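Local coordinates for uncharacterized conserved protein BF1870 (Bacteroides fragilis, PDB 3EWL), which is of unknown function, though its thioredoxin-like domain, the part described here, carries a CxxC pair at a helix start that would be consistent with a thiol-disulfide role, at residues Lys47-Ile52 / Thr127-Leu132; Ile113-Gly118 / Ile133-Thr138. All coordinates share one frame; numbering follows the deposited sequence.

Contact 1. Residues Lys47-Ile52 / Thr127-Leu132; sequences KLFAEI and TSMEQL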
loop_
_atom_site.group_PDB
_atom_site.type_symbol
_atom_site.label_atom_id
_atom_site.label_comp_id
_atom_site.label_asym_id
_atom_site.label_seq_id
_atom_site.Cartn_x
_atom_site.Cartn_y
_atom_site.Cartn_z
ATOM N N LYS A 47 13.050 2.141 -1.025
ATOM C CA LYS A 47 14.214 2.958 -1.376
ATOM C C LYS A 47 14.132 3.533 -2.792
ATOM O O LYS A 47 14.404 4.715 -2.995
ATOM C CB LYS A 47 15.500 2.129 -1.220
ATOM C CG LYS A 47 16.784 2.919 -1.534
ATOM C CD LYS A 47 17.961 2.023 -1.719
ATOM C CE LYS A 47 19.214 2.833 -1.944
ATOM N NZ LYS A 47 19.243 3.342 -3.338
ATOM N N LEU A 48 13.759 2.705 -3.768
ATOM C CA LEU A 48 13.706 3.148 -5.164
ATOM C C LEU A 48 12.572 4.141 -5.388
ATOM O O LEU A 48 12.732 5.118 -6.101
ATOM C CB LEU A 48 13.508 1.972 -6.118
ATOM C CG LEU A 48 14.622 0.965 -6.392
ATOM C CD1 LEU A 48 14.122 -0.049 -7.436
ATOM C CD2 LEU A 48 15.901 1.648 -6.868
ATOM N N PHE A 49 11.414 3.852 -4.790
ATOM C CA PHE A 49 10.245 4.717 -4.903
ATOM C C PHE A 49 10.613 6.168 -4.540
ATOM O O PHE A 49 10.215 7.097 -5.245
ATOM C CB PHE A 49 9.099 4.186 -4.012
ATOM C CG PHE A 49 7.788 4.878 -4.225
ATOM C CD1 PHE A 49 6.823 4.318 -5.067
ATOM C CD2 PHE A 49 7.526 6.106 -3.596
ATOM C CE1 PHE A 49 5.594 4.959 -5.280
ATOM C CE2 PHE A 49 6.311 6.763 -3.787
ATOM C CZ PHE A 49 5.337 6.192 -4.633
ATOM N N ALA A 50 11.402 6.349 -3.467
ATOM C CA ALA A 50 11.740 7.686 -2.931
ATOM C C ALA A 50 12.684 8.433 -3.862
ATOM O O ALA A 50 12.820 9.659 -3.744
ATOM C CB ALA A 50 12.364 7.585 -1.535
ATOM N N GLU A 51 13.364 7.709 -4.758
ATOM C CA GLU A 51 14.225 8.376 -5.740
ATOM C C GLU A 51 13.598 8.561 -7.113
ATOM O O GLU A 51 14.306 8.841 -8.052
ATOM C CB GLU A 51 15.641 7.779 -5.822
ATOM C CG GLU A 51 15.729 6.321 -6.102
ATOM C CD GLU A 51 16.769 5.645 -5.223
ATOM O OE1 GLU A 51 17.287 4.582 -5.586
ATOM O OE2 GLU A 51 17.060 6.171 -4.151
ATOM N N ILE A 52 12.275 8.452 -7.207
ATOM C CA ILE A 52 11.523 8.866 -8.408
ATOM C C ILE A 52 10.762 10.189 -8.111
ATOM O O ILE A 52 9.752 10.186 -7.397
ATOM C CB ILE A 52 10.542 7.756 -8.866
ATOM C CG1 ILE A 52 11.298 6.425 -9.086
ATOM C CG2 ILE A 52 9.804 8.186 -10.127
ATOM C CD1 ILE A 52 10.389 5.228 -9.270
ATOM N N THR A 127 1.425 -5.243 -9.588
ATOM C CA THR A 127 2.171 -4.619 -10.650
ATOM C C THR A 127 3.643 -4.381 -10.268
ATOM O O THR A 127 4.108 -4.827 -9.186
ATOM C CB THR A 127 1.397 -3.359 -11.110
ATOM O OG1 THR A 127 2.015 -2.794 -12.264
ATOM C CG2 THR A 127 1.301 -2.325 -9.977
ATOM N N SER A 128 4.383 -3.736 -11.166
ATOM C CA SER A 128 5.791 -3.428 -10.929
ATOM C C SER A 128 6.165 -1.963 -11.101
ATOM O O SER A 128 5.402 -1.180 -11.666
ATOM C CB SER A 128 6.688 -4.281 -11.828
ATOM O OG SER A 128 7.090 -5.457 -11.130
HETATM N N MSE A 129 7.368 -1.626 -10.633
HETATM C CA MSE A 129 7.858 -0.273 -10.632
HETATM C C MSE A 129 7.839 0.318 -12.056
HETATM O O MSE A 129 7.361 1.450 -12.285
HETATM C CB MSE A 129 9.256 -0.233 -10.002
HETATM C CG MSE A 129 9.794 1.173 -9.830
HETATM SE SE MSE A 129 8.838 2.119 -8.404
HETATM C CE MSE A 129 9.919 1.527 -6.908
ATOM N N GLU A 130 8.314 -0.480 -13.006
ATOM C CA GLU A 130 8.302 -0.109 -14.416
ATOM C C GLU A 130 6.902 0.266 -14.887
ATOM O O GLU A 130 6.723 1.284 -15.564
ATOM C CB GLU A 130 8.797 -1.282 -15.287
ATOM C CG GLU A 130 10.292 -1.563 -15.198
ATOM C CD GLU A 130 10.680 -2.488 -14.007
ATOM O OE1 GLU A 130 11.866 -2.927 -13.970
ATOM O OE2 GLU A 130 9.823 -2.784 -13.116
ATOM N N GLN A 131 5.920 -0.586 -14.571
ATOM C CA GLN A 131 4.548 -0.366 -15.022
ATOM C C GLN A 131 3.923 0.860 -14.383
ATOM O O GLN A 131 3.137 1.561 -15.016
ATOM C CB GLN A 131 3.642 -1.576 -14.723
ATOM C CG GLN A 131 3.241 -2.395 -15.932
ATOM C CD GLN A 131 2.077 -3.380 -15.679
ATOM O OE1 GLN A 131 1.988 -4.034 -14.612
ATOM N NE2 GLN A 131 1.194 -3.502 -16.672
ATOM N N LEU A 132 4.243 1.076 -13.104
ATOM C CA LEU A 132 3.794 2.270 -12.368
ATOM C C LEU A 132 4.328 3.571 -12.967
ATOM O O LEU A 132 3.553 4.485 -13.263
ATOM C CB LEU A 132 4.234 2.196 -10.903
ATOM C CG LEU A 132 3.276 1.523 -9.941
ATOM C CD1 LEU A 132 4.065 1.226 -8.631
ATOM C CD2 LEU A 132 2.046 2.423 -9.725
#
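Met129, a selenomethionine, carries this contact by reaching from the first turn of helix 129-137 to Leu48 and Phe49 in the last turn of helix 40-50 and to Ile52 just beyond it. The side chains that meet are apolar. The methyl CE of Met129 also comes to rest against the helix backbone, 3.5 Å from Phe49 N, and lies 3.7 Å from Leu48 CB and 4.0 Å from Phe49 CB, so two successive residues of one helical turn meet the same methyl group. The selenium is met by the methyl end of Ile52: CD1 sits 3.6 Å from Met129 SE, the two side chains approaching tip to tip. With CG anti to the backbone N (chi1 -174°), the Met129 chain leaves its own helix, then bends at chi2 and chi3 (71° and 87°), which folds CE onto helix 40-50 and leaves SE for Ile52.

In the thioredoxin-like fold the C-terminal helix packs on the central sheet, and here its first turn also meets the helix that begins at the CxxC pair. Phe49 looks inward from that helix, touching Met31 of the sheet and meeting Trp89 edge-to-face, while Phe55 of helix 53-61 touches Phe49, Met129 and Leu132.

The polar bonds stay within each segment. Thr127 OG1 donates to Gln131 OE1 over 2.7 Å, from above the carbonyl plane, joining the loop before helix 129-137 to its first turn. On the other helix Lys47 NZ forms a salt bridge with Glu51 OE1, weak as a hydrogen bond at 3.2 Å, between two exposed residues. Backbone bonds spanning three residues, from Glu51 N to Leu48 O and from Ile52 N to Phe49 O, carry the chain out of helix 40-50.

Contact 2. Residues Ile113-Gly118 / Ile133-Thr138; sequences IYLLDG and IDYLAT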
loop_
_atom_site.group_PDB
_atom_site.type_symbol
_atom_site.label_atom_id
_atom_site.label_comp_id
_atom_site.label_asym_id
_atom_site.label_seq_id
_atom_site.Cartn_x
_atom_site.Cartn_y
_atom_site.Cartn_z
ATOM N N ILE A 113 1.948 -4.953 -5.061
ATOM C CA ILE A 113 1.517 -3.610 -5.243
ATOM C C ILE A 113 0.285 -3.607 -6.155
ATOM O O ILE A 113 0.260 -4.318 -7.193
ATOM C CB ILE A 113 2.643 -2.827 -5.884
ATOM C CG1 ILE A 113 3.871 -2.815 -4.964
ATOM C CG2 ILE A 113 2.224 -1.393 -6.172
ATOM C CD1 ILE A 113 5.142 -3.260 -5.660
ATOM N N TYR A 114 -0.686 -2.776 -5.783
ATOM C CA TYR A 114 -1.838 -2.463 -6.620
ATOM C C TYR A 114 -1.948 -0.946 -6.783
ATOM O O TYR A 114 -1.748 -0.194 -5.824
ATOM C CB TYR A 114 -3.158 -2.995 -5.976
ATOM C CG TYR A 114 -3.351 -4.507 -5.953
ATOM C CD1 TYR A 114 -4.439 -5.092 -6.613
ATOM C CD2 TYR A 114 -2.491 -5.348 -5.259
ATOM C CE1 TYR A 114 -4.657 -6.461 -6.578
ATOM C CE2 TYR A 114 -2.697 -6.732 -5.256
ATOM C CZ TYR A 114 -3.784 -7.265 -5.930
ATOM O OH TYR A 114 -4.045 -8.618 -5.956
ATOM N N LEU A 115 -2.302 -0.487 -7.980
ATOM C CA LEU A 115 -2.699 0.898 -8.147
ATOM C C LEU A 115 -4.235 1.017 -8.270
ATOM O O LEU A 115 -4.857 0.302 -9.060
ATOM C CB LEU A 115 -2.005 1.491 -9.363
ATOM C CG LEU A 115 -2.222 3.003 -9.507
ATOM C CD1 LEU A 115 -1.714 3.781 -8.310
ATOM C CD2 LEU A 115 -1.492 3.432 -10.754
ATOM N N LEU A 116 -4.842 1.899 -7.482
ATOM C CA LEU A 116 -6.276 2.105 -7.565
ATOM C C LEU A 116 -6.491 3.524 -8.047
ATOM O O LEU A 116 -5.653 4.396 -7.769
ATOM C CB LEU A 116 -6.950 2.002 -6.173
ATOM C CG LEU A 116 -6.472 0.920 -5.242
ATOM C CD1 LEU A 116 -7.235 0.977 -3.937
ATOM C CD2 LEU A 116 -6.614 -0.460 -5.930
ATOM N N ASP A 117 -7.617 3.756 -8.732
ATOM C CA ASP A 117 -7.974 5.078 -9.208
ATOM C C ASP A 117 -8.812 5.815 -8.180
ATOM O O ASP A 117 -8.847 5.442 -7.008
ATOM C CB ASP A 117 -8.731 4.983 -10.539
ATOM C CG ASP A 117 -10.208 4.475 -10.400
ATOM O OD1 ASP A 117 -10.753 4.234 -9.299
ATOM O OD2 ASP A 117 -10.846 4.357 -11.461
ATOM N N GLY A 118 -9.503 6.853 -8.641
ATOM C CA GLY A 118 -10.279 7.720 -7.793
ATOM C C GLY A 118 -11.484 7.038 -7.187
ATOM O O GLY A 118 -11.914 7.407 -6.097
ATOM N N ILE A 133 5.646 3.621 -13.151
ATOM C CA ILE A 133 6.315 4.778 -13.707
ATOM C C ILE A 133 5.681 5.062 -15.048
ATOM O O ILE A 133 5.166 6.171 -15.300
ATOM C CB ILE A 133 7.837 4.529 -13.847
ATOM C CG1 ILE A 133 8.526 4.602 -12.487
ATOM C CG2 ILE A 133 8.499 5.541 -14.814
ATOM C CD1 ILE A 133 9.864 3.906 -12.470
ATOM N N ASP A 134 5.656 4.039 -15.882
ATOM C CA ASP A 134 5.135 4.223 -17.205
ATOM C C ASP A 134 3.741 4.752 -17.137
ATOM O O ASP A 134 3.434 5.697 -17.857
ATOM C CB ASP A 134 5.130 2.939 -18.018
ATOM C CG ASP A 134 4.611 3.174 -19.452
ATOM O OD1 ASP A 134 3.544 2.623 -19.790
ATOM O OD2 ASP A 134 5.253 3.955 -20.212
ATOM N N TYR A 135 2.891 4.157 -16.287
ATOM C CA TYR A 135 1.480 4.592 -16.236
ATOM C C TYR A 135 1.320 5.994 -15.642
ATOM O O TYR A 135 0.513 6.778 -16.123
ATOM C CB TYR A 135 0.572 3.602 -15.474
ATOM C CG TYR A 135 -0.875 4.069 -15.415
ATOM C CD1 TYR A 135 -1.803 3.659 -16.366
ATOM C CD2 TYR A 135 -1.304 4.965 -14.425
ATOM C CE1 TYR A 135 -3.100 4.095 -16.329
ATOM C CE2 TYR A 135 -2.603 5.413 -14.390
ATOM C CZ TYR A 135 -3.487 4.984 -15.355
ATOM O OH TYR A 135 -4.775 5.437 -15.300
ATOM N N LEU A 136 2.053 6.295 -14.568
ATOM C CA LEU A 136 1.809 7.537 -13.828
ATOM C C LEU A 136 2.560 8.747 -14.414
ATOM O O LEU A 136 2.147 9.892 -14.173
ATOM C CB LEU A 136 2.060 7.363 -12.322
ATOM C CG LEU A 136 0.967 6.588 -11.560
ATOM C CD1 LEU A 136 1.484 6.063 -10.233
ATOM C CD2 LEU A 136 -0.283 7.439 -11.362
ATOM N N ALA A 137 3.613 8.486 -15.199
ATOM C CA ALA A 137 4.334 9.545 -15.933
ATOM C C ALA A 137 3.841 9.872 -17.364
ATOM O O ALA A 137 3.963 11.022 -17.795
ATOM C CB ALA A 137 5.815 9.284 -15.935
ATOM N N THR A 138 3.313 8.895 -18.107
ATOM C CA THR A 138 2.680 9.213 -19.417
ATOM C C THR A 138 1.461 10.134 -19.201
ATOM O O THR A 138 0.463 10.054 -19.928
ATOM C CB THR A 138 2.178 7.978 -20.195
ATOM O OG1 THR A 138 1.355 7.197 -19.331
ATOM C CG2 THR A 138 3.317 7.119 -20.771
#
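Segments 113-118 and 133-138 come nearest at Leu115 and Tyr135, whose CA atoms are 9.8 Å apart, a gap bridged by side chains. Leu115 does the bridging with one methyl. Its CG is anti to the backbone N (chi1 -172°), and CD2 extends to the helix, 4.0 Å from Tyr135 CD2 and likewise 4.0 Å from Leu136 CD1. Leu136 meets it tip to tip, whereas Tyr135 crosses it obliquely. Leu136 CG in turn lies at the edge of the Tyr135 ring, in its plane, which sets the two helix residues side by side around the Leu115 methyl. Helix 53-61 lies against Leu136 through Phe55 and Met58, and strand 122-124 against Tyr135 through Ile123. The last turn of the helix is tied by Asp134 O, which takes both Thr138 N at 3.2 Å and Thr138 OG1 at 3.0 Å, the hydroxyl arriving in the carbonyl plane. On the strand side, Asp117 OD1 accepts from Arg121 N, bracing the turn that leads into strand 122-124. Because methyls and ring carbons alone meet across the gap, cohesion here comes from dispersion and the burial of Leu115, with no hydrogen bond between the two segments to set their exact register.

In the fold
Contacts 1 and 2 share helix 129-137: its first turn faces helix 40-50, its later turns face strand 112-116. Their centres are about 10 Å apart, and the segments alternate along the chain. Several links join them directly. Thr127 N lies 2.8 Å from Ile113 O, a probable hydrogen bond just before the helix; Leu132 CD2 packs 3.8 Å from Leu115 CD2; and Ile52 CD1 lies 3.5 Å from Ile133 CD1. Phe55 lies beside both, touching Met129 and Leu136. The Cys39 and Cys42 pair, possibly a redox site of thioredoxin type, belongs to the start of helix 40-50, whereas contact 1 uses that helix's other end.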